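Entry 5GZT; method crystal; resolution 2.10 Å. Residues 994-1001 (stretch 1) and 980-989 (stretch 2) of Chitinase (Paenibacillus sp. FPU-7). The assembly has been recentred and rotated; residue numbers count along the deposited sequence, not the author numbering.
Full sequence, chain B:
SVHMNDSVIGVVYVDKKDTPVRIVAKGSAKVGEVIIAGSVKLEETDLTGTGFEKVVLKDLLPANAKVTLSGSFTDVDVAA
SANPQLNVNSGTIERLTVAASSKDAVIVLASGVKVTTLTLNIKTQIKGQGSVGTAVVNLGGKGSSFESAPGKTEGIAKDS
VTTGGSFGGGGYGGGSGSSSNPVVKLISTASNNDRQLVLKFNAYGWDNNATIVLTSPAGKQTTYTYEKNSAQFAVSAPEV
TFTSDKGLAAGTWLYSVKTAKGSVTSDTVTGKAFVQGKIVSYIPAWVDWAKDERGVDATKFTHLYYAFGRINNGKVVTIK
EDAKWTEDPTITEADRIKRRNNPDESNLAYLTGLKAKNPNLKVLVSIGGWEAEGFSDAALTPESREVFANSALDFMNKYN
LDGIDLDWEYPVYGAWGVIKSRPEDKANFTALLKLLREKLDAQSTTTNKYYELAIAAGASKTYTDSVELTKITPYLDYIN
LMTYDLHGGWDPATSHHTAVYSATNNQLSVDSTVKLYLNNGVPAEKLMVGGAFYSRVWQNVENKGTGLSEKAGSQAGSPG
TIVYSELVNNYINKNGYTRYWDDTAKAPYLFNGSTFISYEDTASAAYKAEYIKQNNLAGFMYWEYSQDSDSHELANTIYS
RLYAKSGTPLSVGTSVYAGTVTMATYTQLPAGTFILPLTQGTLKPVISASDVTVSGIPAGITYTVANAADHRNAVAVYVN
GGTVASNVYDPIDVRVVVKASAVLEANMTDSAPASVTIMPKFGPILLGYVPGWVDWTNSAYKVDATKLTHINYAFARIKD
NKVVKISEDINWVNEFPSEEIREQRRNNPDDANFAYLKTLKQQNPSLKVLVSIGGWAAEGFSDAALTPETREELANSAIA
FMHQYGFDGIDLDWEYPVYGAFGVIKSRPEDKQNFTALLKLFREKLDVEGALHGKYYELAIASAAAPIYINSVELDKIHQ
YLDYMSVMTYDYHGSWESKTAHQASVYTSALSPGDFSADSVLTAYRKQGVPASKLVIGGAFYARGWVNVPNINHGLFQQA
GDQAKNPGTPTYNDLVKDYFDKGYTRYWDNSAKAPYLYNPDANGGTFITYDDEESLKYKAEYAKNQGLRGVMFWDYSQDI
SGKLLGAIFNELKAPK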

ATOM      1  N   GLY B 994       7.183 -10.405 -14.889  1.00 29.04           N
ATOM      2  CA  GLY B 994       6.446 -11.671 -15.046  1.00 28.92           C
ATOM      3  C   GLY B 994       6.634 -12.284 -16.455  1.00 26.90           C
ATOM      4  O   GLY B 994       6.143 -13.366 -16.669  1.00 26.93           O
ATOM      5  N   ASP B 995       7.383 -11.636 -17.335  1.00 22.16           N
ATOM      6  CA  ASP B 995       7.546 -12.083 -18.710  1.00 25.75           C
ATOM      7  C   ASP B 995       8.555 -13.269 -18.867  1.00 27.54           C
ATOM      8  O   ASP B 995       9.304 -13.610 -17.934  1.00 26.54           O
ATOM      9  CB  ASP B 995       7.973 -10.903 -19.598  1.00 25.96           C
ATOM     10  CG  ASP B 995       7.421 -10.972 -21.055  1.00 27.12           C
ATOM     11  OD1 ASP B 995       6.921 -12.048 -21.515  1.00 26.11           O
ATOM     12  OD2 ASP B 995       7.581  -9.950 -21.768  1.00 28.66           O
ATOM     13  N   PHE B 996       8.496 -13.916 -20.026  1.00 24.54           N
ATOM     14  CA  PHE B 996       9.332 -15.106 -20.311  1.00 24.76           C
ATOM     15  C   PHE B 996      10.769 -14.799 -20.512  1.00 21.50           C
ATOM     16  O   PHE B 996      11.136 -13.857 -21.196  1.00 24.97           O
ATOM     17  CB  PHE B 996       8.887 -15.783 -21.625  1.00 25.20           C
ATOM     18  CG  PHE B 996       7.616 -16.515 -21.503  1.00 28.35           C
ATOM     19  CD1 PHE B 996       7.600 -17.810 -20.986  1.00 31.98           C
ATOM     20  CD2 PHE B 996       6.389 -15.931 -21.907  1.00 32.96           C
ATOM     21  CE1 PHE B 996       6.388 -18.503 -20.834  1.00 35.37           C
ATOM     22  CE2 PHE B 996       5.189 -16.632 -21.778  1.00 35.10           C
ATOM     23  CZ  PHE B 996       5.191 -17.922 -21.246  1.00 36.52           C
ATOM     24  N   SER B 997      11.599 -15.597 -19.882  1.00 22.53           N
ATOM     25  CA  SER B 997      13.004 -15.626 -20.239  1.00 20.80           C
ATOM     26  C   SER B 997      13.547 -17.005 -20.031  1.00 16.66           C
ATOM     27  O   SER B 997      12.927 -17.803 -19.352  1.00 20.68           O
ATOM     28  CB  SER B 997      13.779 -14.604 -19.367  1.00 18.21           C
ATOM     29  OG  SER B 997      13.618 -14.895 -18.020  1.00 17.14           O
ATOM     30  N   ALA B 998      14.767 -17.229 -20.467  1.00 17.11           N
ATOM     31  CA  ALA B 998      15.469 -18.463 -20.142  1.00 17.47           C
ATOM     32  C   ALA B 998      15.492 -18.668 -18.636  1.00 17.16           C
ATOM     33  O   ALA B 998      15.259 -19.762 -18.150  1.00 16.23           O
ATOM     34  CB  ALA B 998      16.873 -18.460 -20.682  1.00 18.68           C
ATOM     35  N   ASP B 999      15.828 -17.610 -17.898  1.00 17.41           N
ATOM     36  CA  ASP B 999      15.902 -17.634 -16.437  1.00 16.24           C
ATOM     37  C   ASP B 999      14.599 -18.048 -15.869  1.00 16.29           C
ATOM     38  O   ASP B 999      14.565 -18.975 -15.018  1.00 22.71           O
ATOM     39  CB  ASP B 999      16.369 -16.227 -15.899  1.00 20.14           C
ATOM     40  CG  ASP B 999      16.514 -16.192 -14.411  1.00 21.41           C
ATOM     41  OD1 ASP B 999      17.167 -17.096 -13.852  1.00 23.41           O
ATOM     42  OD2 ASP B 999      15.879 -15.325 -13.778  1.00 24.75           O
ATOM     43  N   SER B1000      13.496 -17.409 -16.278  1.00 18.18           N
ATOM     44  CA  SER B1000      12.209 -17.718 -15.686  1.00 18.86           C
ATOM     45  C   SER B1000      11.767 -19.126 -16.062  1.00 18.53           C
ATOM     46  O   SER B1000      11.276 -19.872 -15.177  1.00 20.31           O
ATOM     47  CB  SER B1000      11.091 -16.757 -16.096  1.00 19.42           C
ATOM     48  OG  SER B1000      10.691 -16.914 -17.438  1.00 22.02           O
ATOM     49  N   VAL B1001      12.008 -19.510 -17.304  1.00 15.75           N
ATOM     50  CA  VAL B1001      11.592 -20.883 -17.749  1.00 16.43           C
ATOM     51  C   VAL B1001      12.377 -22.001 -17.066  1.00 15.53           C
ATOM     52  O   VAL B1001      11.837 -22.970 -16.484  1.00 15.78           O
ATOM     53  CB  VAL B1001      11.735 -20.995 -19.275  1.00 17.35           C
ATOM     54  CG1 VAL B1001      11.424 -22.404 -19.731  1.00 17.54           C
ATOM     55  CG2 VAL B1001      10.790 -20.078 -19.936  1.00 18.78           C
TER
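Stretch 2 980-989: TAHQASVYTS

Stretch 2 packs as an irregular segment against the start of a helix in stretch 1, and the contact is chiefly polar: carbonyl oxygens of one segment meet the first amides of the helix, and a chain of hydroxyls ties the turn before it. Stretch 2 forms no regular helix or strand. In stretch 1, a loop from Gly-994 to Ser-997 leads into a helix that begins at Ala-998 and continues beyond Val-1001. The segments meet without a regular register; the CA atoms of Ser-997 and Thr-988 are 5.0 Å apart, those of Ala-998 and Val-986 4.6 Å.

The first amides of a helix have no carbonyl of a preceding turn to bind, and here stretch 2 supplies acceptors. Ala-998 N donates to Ser-985 O at 3.0 Å, and Asp-999 N to Val-986 O at 2.9 Å. Ser-997 serves the next amide as the N-cap: its OG accepts from Ser-1000 N at 3.1 Å, while Ser-997 N donates to Ser-1000 OG at 2.9 Å. This reciprocal pair explains why serine, with a short side chain carrying a hydroxyl, suits both positions.

The same Ser-997 OG donates to Thr-988 OG1 at 2.9 Å, and Thr-988 OG1 in turn donates to Asp-995 O at 2.7 Å. Thr-988, the residue of stretch 2 most covered by stretch 1, thus uses one hydroxyl as both acceptor and donor, and its methyl adds an apolar touch, CG2 lying 3.8 Å from Asp-995 CB. Ser-997 points toward stretch 2, and its small side chain allows close approach, with CB 3.2 Å from Tyr-987 C.

Apolar contact is modest. Ala-998, also directed toward stretch 2, places CB 4.3 Å from Val-986 CG2. Tyr-987 points its CA-to-CB bond away, yet its ring meets Asp-999 obliquely, CD1 lying 3.7 Å from Asp-999 CB. Phe-996 turns away and leaves its backbone to face stretch 2.

Waters complete the seam. One donates to Asp-995 OD2 at 2.7 Å and accepts from His-982 N at 3.2 Å; another donates to both Phe-996 O and His-982 O, each at 2.7 Å; a third links Thr-988 N, at 3.1 Å, to Asp-999 OD2, at 2.7 Å. Carboxylates suit two of these bridges because they accept readily. At Gly-994, the positive phi of 82° would jam a CB against the preceding carbonyl oxygen, which calls for glycine.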

ATOM      1  N   THR B 980       4.921  -5.666 -28.797  1.00 38.36           N
ATOM      2  CA  THR B 980       6.268  -6.148 -29.028  1.00 39.95           C
ATOM      3  C   THR B 980       6.891  -6.613 -27.672  1.00 36.87           C
ATOM      4  O   THR B 980       6.459  -6.183 -26.571  1.00 30.23           O
ATOM      5  CB  THR B 980       7.167  -5.079 -29.650  1.00 39.49           C
ATOM      6  OG1 THR B 980       7.416  -4.050 -28.673  1.00 35.65           O
ATOM      7  CG2 THR B 980       6.523  -4.523 -30.930  1.00 39.55           C
ATOM      8  N   ALA B 981       7.953  -7.417 -27.793  1.00 34.74           N
ATOM      9  CA  ALA B 981       8.656  -8.011 -26.625  1.00 31.37           C
ATOM     10  C   ALA B 981       9.767  -8.950 -27.094  1.00 31.99           C
ATOM     11  O   ALA B 981       9.972  -9.139 -28.323  1.00 30.43           O
ATOM     12  CB  ALA B 981       7.668  -8.713 -25.678  1.00 28.17           C
ATOM     13  N   HIS B 982      10.557  -9.472 -26.125  1.00 29.92           N
ATOM     14  CA  HIS B 982      11.725 -10.265 -26.488  1.00 28.46           C
ATOM     15  C   HIS B 982      11.260 -11.727 -26.657  1.00 26.76           C
ATOM     16  O   HIS B 982      10.563 -12.288 -25.740  1.00 26.89           O
ATOM     17  CB  HIS B 982      12.728 -10.208 -25.394  1.00 28.79           C
ATOM     18  CG  HIS B 982      13.260  -8.836 -25.128  1.00 27.72           C
ATOM     19  ND1 HIS B 982      13.990  -8.125 -26.059  1.00 24.97           N
ATOM     20  CD2 HIS B 982      13.241  -8.082 -23.997  1.00 27.42           C
ATOM     21  CE1 HIS B 982      14.347  -6.967 -25.538  1.00 24.61           C
ATOM     22  NE2 HIS B 982      13.941  -6.934 -24.278  1.00 27.35           N
ATOM     23  N   GLN B 983      11.554 -12.265 -27.826  1.00 23.90           N
ATOM     24  CA  GLN B 983      11.168 -13.673 -28.174  1.00 25.61           C
ATOM     25  C   GLN B 983      12.087 -14.739 -27.566  1.00 24.50           C
ATOM     26  O   GLN B 983      11.663 -15.883 -27.451  1.00 29.23           O
ATOM     27  CB  GLN B 983      11.067 -13.888 -29.685  1.00 23.63           C
ATOM     28  CG  GLN B 983      12.374 -13.842 -30.489  1.00 24.36           C
ATOM     29  CD  GLN B 983      12.787 -15.168 -31.149  1.00 26.49           C
ATOM     30  OE1 GLN B 983      12.298 -16.301 -30.781  1.00 27.98           O
ATOM     31  NE2 GLN B 983      13.734 -15.057 -32.076  1.00 27.16           N
ATOM     32  N   ALA B 984      13.289 -14.345 -27.145  1.00 23.41           N
ATOM     33  CA  ALA B 984      14.323 -15.259 -26.720  1.00 25.01           C
ATOM     34  C   ALA B 984      15.207 -14.758 -25.572  1.00 25.06           C
ATOM     35  O   ALA B 984      16.331 -15.248 -25.379  1.00 24.50           O
ATOM     36  CB  ALA B 984      15.194 -15.570 -27.906  1.00 25.65           C
ATOM     37  N   SER B 985      14.715 -13.813 -24.772  1.00 23.36           N
ATOM     38  CA  SER B 985      15.621 -13.145 -23.819  1.00 23.89           C
ATOM     39  C   SER B 985      16.116 -14.076 -22.723  1.00 22.38           C
ATOM     40  O   SER B 985      15.313 -14.826 -22.123  1.00 24.75           O
ATOM     41  CB  SER B 985      14.933 -11.957 -23.164  1.00 23.14           C
ATOM     42  OG  SER B 985      13.741 -12.331 -22.519  1.00 26.62           O
ATOM     43  N   VAL B 986      17.402 -13.980 -22.410  1.00 22.15           N
ATOM     44  CA  VAL B 986      17.978 -14.769 -21.349  1.00 22.91           C
ATOM     45  C   VAL B 986      17.501 -14.396 -19.939  1.00 24.49           C
ATOM     46  O   VAL B 986      17.176 -15.344 -19.169  1.00 22.39           O
ATOM     47  CB  VAL B 986      19.479 -14.922 -21.490  1.00 28.72           C
ATOM     48  CG1 VAL B 986      20.170 -13.616 -21.831  1.00 28.75           C
ATOM     49  CG2 VAL B 986      20.094 -15.577 -20.264  1.00 30.38           C
ATOM     50  N   TYR B 987      17.314 -13.097 -19.634  1.00 21.80           N
ATOM     51  CA  TYR B 987      16.588 -12.661 -18.433  1.00 21.88           C
ATOM     52  C   TYR B 987      15.313 -11.891 -18.747  1.00 23.68           C
ATOM     53  O   TYR B 987      15.067 -11.454 -19.897  1.00 22.48           O
ATOM     54  CB  TYR B 987      17.528 -11.864 -17.485  1.00 27.33           C
ATOM     55  CG  TYR B 987      18.825 -12.604 -17.082  1.00 25.47           C
ATOM     56  CD1 TYR B 987      18.893 -13.477 -15.998  1.00 31.96           C
ATOM     57  CD2 TYR B 987      19.969 -12.368 -17.744  1.00 30.19           C
ATOM     58  CE1 TYR B 987      20.119 -14.129 -15.634  1.00 31.56           C
ATOM     59  CE2 TYR B 987      21.144 -13.012 -17.423  1.00 29.78           C
ATOM     60  CZ  TYR B 987      21.222 -13.897 -16.382  1.00 30.14           C
ATOM     61  OH  TYR B 987      22.500 -14.510 -16.157  1.00 31.47           O
ATOM     62  N   THR B 988      14.423 -11.850 -17.764  1.00 23.45           N
ATOM     63  CA  THR B 988      13.141 -11.196 -17.970  1.00 24.92           C
ATOM     64  C   THR B 988      13.446  -9.672 -17.819  1.00 30.06           C
ATOM     65  O   THR B 988      14.031  -9.249 -16.788  1.00 25.97           O
ATOM     66  CB  THR B 988      12.134 -11.586 -16.882  1.00 25.78           C
ATOM     67  OG1 THR B 988      11.788 -12.973 -16.950  1.00 26.09           O
ATOM     68  CG2 THR B 988      10.852 -10.767 -17.064  1.00 27.52           C
ATOM     69  N   SER B 989      13.089  -8.857 -18.805  1.00 29.48           N
ATOM     70  CA  SER B 989      13.343  -7.384 -18.724  1.00 28.08           C
ATOM     71  C   SER B 989      12.709  -6.769 -17.479  1.00 27.42           C
ATOM     72  O   SER B 989      11.563  -7.096 -17.111  1.00 23.72           O
ATOM     73  CB  SER B 989      12.736  -6.677 -19.928  1.00 32.35           C
ATOM     74  OG  SER B 989      12.936  -5.255 -19.874  1.00 30.19           O
TER
HETATM   75  O   HOH W   1       9.950  -9.871 -22.998  1.00 20.22           O
HETATM   76  O   HOH W   2       9.859 -12.461 -23.178  1.00 24.45           O
HETATM   77  O   HOH W   3      14.751 -13.206 -15.025  1.00 25.20           O